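Local coordinates for putative uncharacterized protein (Coprinopsis cinerea, PDB 3W9A), which probably hydrolyses beta-glucans, as do other members of glycoside hydrolase family 131, and carries a catalytic domain with a beta-jelly-roll fold, at residues N10-P15 and V27-W32; D19-A24 and I82-A87; L94-S99 and R197-G202. All blocks are in the same frame, centred on the assembly; numbering follows the deposited sequence.

The three contacts run from the periphery of the beta-jelly roll into its core. Contacts 1 and 2 have centres about 9 Å apart, and each lies about 15 Å from the centre of contact 3, which is about 6 Å from the centre of the chain. Contacts 1 and 2 interlock along the sequence, in the order 10-15, 19-24, 27-32 and 82-87, and meet where strands 30-34 and 77-83 pair. Contact 3 follows later in the chain. Its strand 199-201 belongs to the same sheet as those two, whereas strand 93-101 belongs to the other sheet. Together they fasten N-terminal loops to one sheet and pack that sheet against its mate.

Contact 1 (N10-P15 and V27-W32); sequences NNYTTP and VGTYQW
Tyr12 reaches across to the turn ahead of strand 30-34, where its hydroxyl takes part in polar contacts and its ring meets Tyr30. With CG anti to the carbonyl carbon (chi1 -70°), the Tyr12 ring is aimed at residues 28-30. Among the polar contacts, the backbone N of Thr29 donates to Tyr12 OH over 2.9 Å, with an N-H...O angle of 155°. The Thr29 side chain slants across the phenol end, with OG1 at the edge of the tyrosine ring, 3.4 Å from Tyr12 CE2. A water molecule in the plane of the same ring lies 2.8 Å from Val27 O, to which it probably donates, and accepts from Tyr30 N, so the backbone on both sides of the turn is engaged close to the phenol. Gly28 has a positive phi, and a beta carbon there would collide with Tyr12 OH; backbone shape and the proximity of the phenol thus both suit glycine.

The aromatic contact is an offset edge-to-face pair. Tyr30 turns its edge toward the face of Tyr12, the ring centroids being 5.8 Å apart and the planes inclined at 77°. Its closest carbons are Tyr30 CD2 and Tyr12 CE2, separated by 4.0 Å. The far end of Tyr30 is fixed separately, by a hydrogen bond from OH to Gly7 O.

Tyr12 also stacks with Phe18 of helix 15-18 and touches Leu46 of strand 44-47. Tyr30 packs on Leu81 of strand 77-83, the antiparallel neighbour of strand 30-34, so the contact joins the loop after strand 3-6 to that strand pair.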
loop_
_atom_site.group_PDB
_atom_site.type_symbol
_atom_site.label_atom_id
_atom_site.label_comp_id
_atom_site.label_asym_id
_atom_site.label_seq_id
_atom_site.Cartn_x
_atom_site.Cartn_y
_atom_site.Cartn_z
ATOM N N ASN A 10 -14.343 0.323 -4.848
ATOM C CA ASN A 10 -15.676 0.747 -5.311
ATOM C C ASN A 10 -16.821 0.099 -4.509
ATOM O O ASN A 10 -17.871 0.689 -4.378
ATOM C CB ASN A 10 -15.879 0.482 -6.807
ATOM C CG ASN A 10 -15.078 1.410 -7.686
ATOM O OD1 ASN A 10 -14.548 2.426 -7.221
ATOM N ND2 ASN A 10 -14.981 1.061 -8.977
ATOM N N ASN A 11 -16.617 -1.105 -3.986
ATOM C CA ASN A 11 -17.669 -1.796 -3.234
ATOM C C ASN A 11 -17.558 -1.550 -1.747
ATOM O O ASN A 11 -18.373 -2.041 -0.978
ATOM C CB ASN A 11 -17.634 -3.299 -3.503
ATOM C CG ASN A 11 -18.107 -3.643 -4.893
ATOM O OD1 ASN A 11 -18.523 -2.771 -5.655
ATOM N ND2 ASN A 11 -18.043 -4.921 -5.236
ATOM N N TYR A 12 -16.552 -0.780 -1.343
ATOM C CA TYR A 12 -16.356 -0.480 0.068
ATOM C C TYR A 12 -16.801 0.947 0.297
ATOM O O TYR A 12 -16.062 1.881 0.013
ATOM C CB TYR A 12 -14.898 -0.726 0.492
ATOM C CG TYR A 12 -14.544 -2.194 0.502
ATOM C CD1 TYR A 12 -14.668 -2.966 1.665
ATOM C CD2 TYR A 12 -14.118 -2.832 -0.662
ATOM C CE1 TYR A 12 -14.331 -4.320 1.665
ATOM C CE2 TYR A 12 -13.796 -4.179 -0.667
ATOM C CZ TYR A 12 -13.903 -4.923 0.483
ATOM O OH TYR A 12 -13.582 -6.274 0.429
ATOM N N THR A 13 -18.023 1.092 0.811
ATOM C CA THR A 13 -18.694 2.400 0.910
ATOM C C THR A 13 -18.635 3.017 2.303
ATOM O O THR A 13 -18.673 4.234 2.425
ATOM C CB THR A 13 -20.181 2.291 0.496
ATOM O OG1 THR A 13 -20.245 1.832 -0.858
ATOM C CG2 THR A 13 -20.901 3.654 0.594
ATOM N N THR A 14 -18.572 2.185 3.342
ATOM C CA THR A 14 -18.443 2.665 4.728
ATOM C C THR A 14 -17.489 1.755 5.479
ATOM O O THR A 14 -17.210 0.642 5.015
ATOM C CB THR A 14 -19.799 2.637 5.467
ATOM O OG1 THR A 14 -20.253 1.288 5.577
ATOM C CG2 THR A 14 -20.824 3.443 4.719
ATOM N N PRO A 15 -17.007 2.192 6.662
ATOM C CA PRO A 15 -16.062 1.340 7.387
ATOM C C PRO A 15 -16.588 -0.069 7.679
ATOM O O PRO A 15 -15.845 -1.058 7.518
ATOM C CB PRO A 15 -15.786 2.142 8.670
ATOM C CG PRO A 15 -16.001 3.556 8.267
ATOM C CD PRO A 15 -17.152 3.515 7.305
ATOM N N VAL A 27 -15.247 -13.154 2.638
ATOM C CA VAL A 27 -15.900 -12.444 1.543
ATOM C C VAL A 27 -15.126 -11.197 1.136
ATOM O O VAL A 27 -14.268 -10.704 1.875
ATOM C CB VAL A 27 -17.378 -12.110 1.865
ATOM C CG1 VAL A 27 -18.155 -13.403 2.085
ATOM C CG2 VAL A 27 -17.526 -11.183 3.088
ATOM N N GLY A 28 -15.436 -10.718 -0.059
ATOM C CA GLY A 28 -14.853 -9.496 -0.585
ATOM C C GLY A 28 -13.418 -9.701 -1.021
ATOM O O GLY A 28 -12.969 -10.826 -1.249
ATOM N N THR A 29 -12.691 -8.599 -1.135
ATOM C CA THR A 29 -11.333 -8.648 -1.655
ATOM C C THR A 29 -10.226 -8.373 -0.636
ATOM O O THR A 29 -9.065 -8.421 -0.979
ATOM C CB THR A 29 -11.204 -7.630 -2.796
ATOM O OG1 THR A 29 -11.865 -6.415 -2.414
ATOM C CG2 THR A 29 -11.842 -8.199 -4.096
ATOM N N TYR A 30 -10.586 -8.079 0.600
ATOM C CA TYR A 30 -9.613 -7.696 1.632
ATOM C C TYR A 30 -9.859 -8.399 2.959
ATOM O O TYR A 30 -10.979 -8.392 3.470
ATOM C CB TYR A 30 -9.704 -6.198 1.890
ATOM C CG TYR A 30 -9.078 -5.317 0.842
ATOM C CD1 TYR A 30 -7.702 -5.106 0.817
ATOM C CD2 TYR A 30 -9.853 -4.649 -0.091
ATOM C CE1 TYR A 30 -7.120 -4.263 -0.130
ATOM C CE2 TYR A 30 -9.270 -3.804 -1.034
ATOM C CZ TYR A 30 -7.907 -3.616 -1.036
ATOM O OH TYR A 30 -7.312 -2.793 -1.954
ATOM N N GLN A 31 -8.792 -8.961 3.525
ATOM C CA GLN A 31 -8.820 -9.520 4.875
ATOM C C GLN A 31 -8.576 -8.389 5.862
ATOM O O GLN A 31 -7.698 -7.557 5.663
ATOM C CB GLN A 31 -7.764 -10.569 5.063
ATOM C CG GLN A 31 -7.721 -11.621 3.981
ATOM C CD GLN A 31 -6.738 -12.723 4.270
ATOM O OE1 GLN A 31 -5.706 -12.517 4.901
ATOM N NE2 GLN A 31 -7.036 -13.895 3.773
ATOM N N TRP A 32 -9.351 -8.373 6.931
ATOM C CA TRP A 32 -9.281 -7.265 7.867
ATOM C C TRP A 32 -9.233 -7.872 9.275
ATOM O O TRP A 32 -10.265 -8.245 9.844
ATOM C CB TRP A 32 -10.477 -6.367 7.652
ATOM C CG TRP A 32 -10.661 -5.240 8.633
ATOM C CD1 TRP A 32 -11.813 -4.885 9.245
ATOM C CD2 TRP A 32 -9.657 -4.341 9.097
ATOM N NE1 TRP A 32 -11.602 -3.810 10.067
ATOM C CE2 TRP A 32 -10.281 -3.448 9.983
ATOM C CE3 TRP A 32 -8.289 -4.177 8.815
ATOM C CZ2 TRP A 32 -9.593 -2.424 10.618
ATOM C CZ3 TRP A 32 -7.602 -3.133 9.441
ATOM C CH2 TRP A 32 -8.250 -2.274 10.322
HETATM O O HOH W 1 -13.446 -8.008 2.101
#

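Contact 2 (D19-A24 and I82-A87); sequences DRWSWA and IPQTNA
Gln84 OE1 is gripped by three N-H donors, one of them Trp21 NE1 from the facing loop and the others Gln31 NE2 and Gln26 NE2. The indole bond is short and fairly straight, with Trp21 NE1 2.8 Å from Gln84 OE1 and an N-H...O angle of 161°. The acceptor lies at the edge of the indole, close to its plane, while the donor approaches the amide from a direction tilted 26° from the carbonyl plane. A bend at chi2 (69°) folds the glutamine chain so that OE1 faces Trp21, and the two side chains meet at about a right angle.

The six-membered end of Trp21 is seated on its own loop: CH2 stands 3.4 Å above the plane of the Trp23 ring, over the ring centre. Trp21 also touches Gln31 and Tyr33 of strand 30-34.

Three donors on one oxygen settle which end of the Gln84 amide is the carbonyl and would probably polarise it. The N-H of the buried Trp21 is thereby satisfied by a carbonyl oxygen that it shares with two glutamine amides, and Gln84, just past the end of strand 77-83, ties that strand to both the loop 19-24 and strand 30-34.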
loop_
_atom_site.group_PDB
_atom_site.type_symbol
_atom_site.label_atom_id
_atom_site.label_comp_id
_atom_site.label_asym_id
_atom_site.label_seq_id
_atom_site.Cartn_x
_atom_site.Cartn_y
_atom_site.Cartn_z
ATOM N N ASP A 19 -15.899 -4.931 7.838
ATOM C CA ASP A 19 -16.289 -5.866 8.909
ATOM C C ASP A 19 -17.063 -7.098 8.422
ATOM O O ASP A 19 -17.270 -8.029 9.182
ATOM C CB ASP A 19 -17.108 -5.150 9.998
ATOM C CG ASP A 19 -16.314 -4.046 10.710
ATOM O OD1 ASP A 19 -15.072 -4.165 10.817
ATOM O OD2 ASP A 19 -16.917 -3.053 11.158
ATOM N N ARG A 20 -17.519 -7.108 7.178
ATOM C CA ARG A 20 -18.220 -8.290 6.659
ATOM C C ARG A 20 -17.299 -9.497 6.604
ATOM O O ARG A 20 -17.731 -10.615 6.785
ATOM C CB ARG A 20 -18.794 -8.032 5.267
ATOM C CG ARG A 20 -20.080 -7.218 5.271
ATOM C CD ARG A 20 -20.814 -7.362 3.944
ATOM N NE ARG A 20 -20.043 -6.756 2.852
ATOM C CZ ARG A 20 -20.172 -5.495 2.429
ATOM N NH1 ARG A 20 -21.061 -4.677 2.991
ATOM N NH2 ARG A 20 -19.405 -5.044 1.434
ATOM N N TRP A 21 -16.019 -9.255 6.357
ATOM C CA TRP A 21 -15.044 -10.324 6.270
ATOM C C TRP A 21 -14.779 -10.961 7.647
ATOM O O TRP A 21 -14.736 -10.268 8.667
ATOM C CB TRP A 21 -13.736 -9.776 5.688
ATOM C CG TRP A 21 -12.702 -10.813 5.489
ATOM C CD1 TRP A 21 -12.460 -11.521 4.348
ATOM C CD2 TRP A 21 -11.761 -11.275 6.462
ATOM N NE1 TRP A 21 -11.419 -12.395 4.545
ATOM C CE2 TRP A 21 -10.966 -12.263 5.833
ATOM C CE3 TRP A 21 -11.490 -10.927 7.790
ATOM C CZ2 TRP A 21 -9.940 -12.933 6.498
ATOM C CZ3 TRP A 21 -10.468 -11.577 8.447
ATOM C CH2 TRP A 21 -9.703 -12.579 7.798
ATOM N N SER A 22 -14.558 -12.270 7.645
ATOM C CA SER A 22 -14.044 -12.984 8.802
ATOM C C SER A 22 -13.319 -14.240 8.328
ATOM O O SER A 22 -13.414 -14.603 7.147
ATOM C CB SER A 22 -15.160 -13.355 9.780
ATOM O OG SER A 22 -16.058 -14.312 9.236
ATOM N N TRP A 23 -12.609 -14.907 9.246
ATOM C CA TRP A 23 -11.911 -16.150 8.914
ATOM C C TRP A 23 -12.885 -17.237 8.500
ATOM O O TRP A 23 -12.567 -18.043 7.641
ATOM C CB TRP A 23 -11.051 -16.638 10.084
ATOM C CG TRP A 23 -9.840 -15.803 10.277
ATOM C CD1 TRP A 23 -9.518 -15.048 11.370
ATOM C CD2 TRP A 23 -8.791 -15.604 9.322
ATOM N NE1 TRP A 23 -8.321 -14.405 11.153
ATOM C CE2 TRP A 23 -7.862 -14.728 9.901
ATOM C CE3 TRP A 23 -8.552 -16.086 8.030
ATOM C CZ2 TRP A 23 -6.719 -14.313 9.233
ATOM C CZ3 TRP A 23 -7.403 -15.688 7.372
ATOM C CH2 TRP A 23 -6.508 -14.803 7.972
ATOM N N ALA A 24 -14.072 -17.233 9.105
ATOM C CA ALA A 24 -15.138 -18.178 8.748
ATOM C C ALA A 24 -15.902 -17.775 7.481
ATOM O O ALA A 24 -16.559 -18.616 6.860
ATOM C CB ALA A 24 -16.116 -18.318 9.910
ATOM N N ILE A 82 -5.094 -7.177 3.980
ATOM C CA ILE A 82 -4.387 -8.163 3.175
ATOM C C ILE A 82 -5.297 -8.584 2.028
ATOM O O ILE A 82 -6.506 -8.684 2.206
ATOM C CB ILE A 82 -4.047 -9.437 3.966
ATOM C CG1 ILE A 82 -3.363 -9.116 5.308
ATOM C CG2 ILE A 82 -3.225 -10.411 3.127
ATOM C CD1 ILE A 82 -1.932 -8.651 5.197
ATOM N N PRO A 83 -4.733 -8.780 0.835
ATOM C CA PRO A 83 -5.592 -9.248 -0.242
ATOM C C PRO A 83 -6.257 -10.565 0.099
ATOM O O PRO A 83 -5.611 -11.453 0.648
ATOM C CB PRO A 83 -4.621 -9.441 -1.404
ATOM C CG PRO A 83 -3.554 -8.435 -1.147
ATOM C CD PRO A 83 -3.385 -8.452 0.352
ATOM N N GLN A 84 -7.544 -10.660 -0.208
ATOM C CA GLN A 84 -8.277 -11.916 -0.151
ATOM C C GLN A 84 -8.453 -12.409 -1.577
ATOM O O GLN A 84 -9.104 -11.740 -2.381
ATOM C CB GLN A 84 -9.651 -11.705 0.485
ATOM C CG GLN A 84 -10.542 -12.955 0.507
ATOM C CD GLN A 84 -10.018 -14.013 1.458
ATOM O OE1 GLN A 84 -9.910 -13.790 2.660
ATOM N NE2 GLN A 84 -9.755 -15.193 0.932
ATOM N N THR A 85 -7.868 -13.570 -1.885
ATOM C CA THR A 85 -7.971 -14.187 -3.213
ATOM C C THR A 85 -7.641 -15.656 -3.132
ATOM O O THR A 85 -6.928 -16.072 -2.229
ATOM C CB THR A 85 -6.999 -13.530 -4.225
ATOM O OG1 THR A 85 -7.100 -14.176 -5.490
ATOM C CG2 THR A 85 -5.550 -13.594 -3.751
ATOM N N ASN A 86 -8.157 -16.438 -4.082
ATOM C CA ASN A 86 -7.736 -17.828 -4.264
ATOM C C ASN A 86 -6.651 -17.965 -5.311
ATOM O O ASN A 86 -6.128 -19.052 -5.505
ATOM C CB ASN A 86 -8.903 -18.702 -4.704
ATOM C CG ASN A 86 -9.942 -18.877 -3.618
ATOM O OD1 ASN A 86 -9.699 -18.637 -2.420
ATOM N ND2 ASN A 86 -11.118 -19.306 -4.035
ATOM N N ALA A 87 -6.341 -16.872 -5.994
ATOM C CA ALA A 87 -5.305 -16.863 -7.031
ATOM C C ALA A 87 -3.898 -16.987 -6.486
ATOM O O ALA A 87 -3.645 -16.734 -5.314
ATOM C CB ALA A 87 -5.415 -15.578 -7.840
#

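Contact 3 (L94-S99 and R197-G202); sequences LFYHFS and RDFHVG
Strands 93-101 and 199-201 belong to different sheets and run here in roughly the same direction, with the CA atoms of Tyr96 and Phe199 9.7 Å apart, a separation that is bridged by side chains. Tyr96 and Phe199 both point toward the opposing segment; their side chains come from the two sheets and overlap side by side, running opposite ways. They meet as an edge-to-face (T-shaped) pair: the edge of Tyr96 is directed at the face of Phe199, the centroids are 5.0 Å apart and the planes stand at 78°.

One side of the tyrosine ring does the touching. Tyr96 CD2 sits 3.8 Å above the Phe199 plane, over the centre of that ring, and is nearly equidistant from its carbons. Next to it, Tyr96 CE2 lies 3.9 Å from Phe199 CG, toward the root of the phenylalanine. With its CG anti to the backbone N (chi1 -176°), Phe199 extends into the space between the sheets and offers a face to the tyrosine edge. The phenol oxygen takes no part in the pair; Tyr96 OH is hydrogen-bonded to Leu89 O.

Both rings also meet Phe119 of strand 114-119. Around them, Tyr96 packs on Ile163 and Ile222, and Phe199 on Tyr161 and Met117. Replacing Phe199 by an alanine would probably leave the Tyr96 edge without the ring face it abuts and open a gap beside Met117 and Phe119.

The pairing lets the weakly positive ring hydrogens of Tyr96 face the pi cloud of Phe199, a favourable electrostatic arrangement in a buried, largely apolar setting. Its chemistry is that of a jelly-roll core, in which aromatic and aliphatic side chains join the two sheets.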
loop_
_atom_site.group_PDB
_atom_site.type_symbol
_atom_site.label_atom_id
_atom_site.label_comp_id
_atom_site.label_asym_id
_atom_site.label_seq_id
_atom_site.Cartn_x
_atom_site.Cartn_y
_atom_site.Cartn_z
ATOM N N LEU A 94 4.569 -10.371 -11.839
ATOM C CA LEU A 94 3.344 -9.656 -11.471
ATOM C C LEU A 94 3.675 -8.261 -11.015
ATOM O O LEU A 94 4.766 -7.991 -10.536
ATOM C CB LEU A 94 2.575 -10.374 -10.335
ATOM C CG LEU A 94 2.148 -11.820 -10.602
ATOM C CD1 LEU A 94 1.500 -12.458 -9.390
ATOM C CD2 LEU A 94 1.215 -11.885 -11.810
ATOM N N PHE A 95 2.692 -7.390 -11.137
ATOM C CA PHE A 95 2.872 -5.979 -10.862
ATOM C C PHE A 95 1.884 -5.581 -9.800
ATOM O O PHE A 95 0.668 -5.698 -9.986
ATOM C CB PHE A 95 2.687 -5.170 -12.147
ATOM C CG PHE A 95 3.687 -5.525 -13.211
ATOM C CD1 PHE A 95 3.476 -6.605 -14.059
ATOM C CD2 PHE A 95 4.874 -4.805 -13.332
ATOM C CE1 PHE A 95 4.418 -6.933 -15.025
ATOM C CE2 PHE A 95 5.814 -5.137 -14.296
ATOM C CZ PHE A 95 5.583 -6.195 -15.144
ATOM N N TYR A 96 2.421 -5.141 -8.672
ATOM C CA TYR A 96 1.590 -4.806 -7.533
ATOM C C TYR A 96 1.432 -3.295 -7.537
ATOM O O TYR A 96 2.387 -2.571 -7.201
ATOM C CB TYR A 96 2.250 -5.256 -6.234
ATOM C CG TYR A 96 2.112 -6.711 -5.848
ATOM C CD1 TYR A 96 2.456 -7.730 -6.718
ATOM C CD2 TYR A 96 1.646 -7.062 -4.569
ATOM C CE1 TYR A 96 2.346 -9.062 -6.339
ATOM C CE2 TYR A 96 1.538 -8.378 -4.182
ATOM C CZ TYR A 96 1.895 -9.381 -5.063
ATOM O OH TYR A 96 1.776 -10.692 -4.648
ATOM N N HIS A 97 0.251 -2.827 -7.918
ATOM C CA HIS A 97 0.012 -1.385 -8.065
ATOM C C HIS A 97 -0.627 -0.776 -6.832
ATOM O O HIS A 97 -1.491 -1.394 -6.179
ATOM C CB HIS A 97 -0.942 -1.100 -9.209
ATOM C CG HIS A 97 -0.376 -1.335 -10.568
ATOM N ND1 HIS A 97 -0.029 -0.303 -11.408
ATOM C CD2 HIS A 97 -0.137 -2.477 -11.253
ATOM C CE1 HIS A 97 0.409 -0.800 -12.552
ATOM N NE2 HIS A 97 0.366 -2.116 -12.479
ATOM N N PHE A 98 -0.235 0.452 -6.543
ATOM C CA PHE A 98 -0.936 1.280 -5.575
ATOM C C PHE A 98 -0.466 2.712 -5.720
ATOM O O PHE A 98 0.599 2.981 -6.313
ATOM C CB PHE A 98 -0.689 0.821 -4.132
ATOM C CG PHE A 98 0.757 0.819 -3.734
ATOM C CD1 PHE A 98 1.299 1.885 -3.017
ATOM C CD2 PHE A 98 1.581 -0.245 -4.080
ATOM C CE1 PHE A 98 2.634 1.896 -2.675
ATOM C CE2 PHE A 98 2.925 -0.235 -3.737
ATOM C CZ PHE A 98 3.445 0.832 -3.027
ATOM N N SER A 99 -1.259 3.617 -5.154
ATOM C CA SER A 99 -0.919 5.028 -5.030
ATOM C C SER A 99 -1.104 5.451 -3.591
ATOM O O SER A 99 -2.098 5.099 -2.958
ATOM C CB SER A 99 -1.827 5.909 -5.909
ATOM O OG SER A 99 -1.837 5.466 -7.260
ATOM N N ARG A 197 -1.271 -14.432 0.893
ATOM C CA ARG A 197 -2.064 -13.767 1.918
ATOM C C ARG A 197 -1.147 -13.082 2.919
ATOM O O ARG A 197 -1.372 -13.128 4.136
ATOM C CB ARG A 197 -3.008 -14.761 2.604
ATOM C CG ARG A 197 -2.287 -15.912 3.278
ATOM C CD ARG A 197 -3.244 -16.959 3.794
ATOM N NE ARG A 197 -3.677 -17.849 2.719
ATOM C CZ ARG A 197 -4.233 -19.044 2.908
ATOM N NH1 ARG A 197 -4.425 -19.516 4.138
ATOM N NH2 ARG A 197 -4.584 -19.784 1.858
ATOM N N ASP A 198 -0.103 -12.442 2.393
ATOM C CA ASP A 198 0.907 -11.806 3.235
ATOM C C ASP A 198 1.423 -10.456 2.693
ATOM O O ASP A 198 2.481 -10.000 3.096
ATOM C CB ASP A 198 2.072 -12.777 3.454
ATOM C CG ASP A 198 2.809 -13.104 2.168
ATOM O OD1 ASP A 198 2.460 -12.516 1.119
ATOM O OD2 ASP A 198 3.726 -13.958 2.217
ATOM N N PHE A 199 0.655 -9.818 1.813
ATOM C CA PHE A 199 0.951 -8.469 1.402
ATOM C C PHE A 199 0.096 -7.471 2.194
ATOM O O PHE A 199 -1.143 -7.548 2.199
ATOM C CB PHE A 199 0.736 -8.311 -0.095
ATOM C CG PHE A 199 1.117 -6.950 -0.607
ATOM C CD1 PHE A 199 2.450 -6.539 -0.590
ATOM C CD2 PHE A 199 0.162 -6.078 -1.091
ATOM C CE1 PHE A 199 2.802 -5.290 -1.040
ATOM C CE2 PHE A 199 0.519 -4.815 -1.547
ATOM C CZ PHE A 199 1.846 -4.426 -1.521
ATOM N N HIS A 200 0.761 -6.535 2.860
ATOM C CA HIS A 200 0.124 -5.677 3.849
ATOM C C HIS A 200 -0.206 -4.337 3.249
ATOM O O HIS A 200 0.671 -3.490 3.074
ATOM C CB HIS A 200 1.014 -5.533 5.085
ATOM C CG HIS A 200 1.199 -6.825 5.822
ATOM N ND1 HIS A 200 0.873 -6.989 7.155
ATOM C CD2 HIS A 200 1.607 -8.040 5.383
ATOM C CE1 HIS A 200 1.129 -8.231 7.512
ATOM N NE2 HIS A 200 1.572 -8.889 6.455
ATOM N N VAL A 201 -1.479 -4.167 2.904
ATOM C CA VAL A 201 -1.947 -2.909 2.367
ATOM C C VAL A 201 -2.260 -2.007 3.559
ATOM O O VAL A 201 -3.350 -2.054 4.116
ATOM C CB VAL A 201 -3.193 -3.093 1.489
ATOM C CG1 VAL A 201 -3.704 -1.755 0.999
ATOM C CG2 VAL A 201 -2.883 -4.011 0.308
ATOM N N GLY A 202 -1.293 -1.195 3.946
ATOM C CA GLY A 202 -1.421 -0.370 5.138
ATOM C C GLY A 202 -0.098 0.038 5.747
ATOM O O GLY A 202 0.920 0.117 5.050
#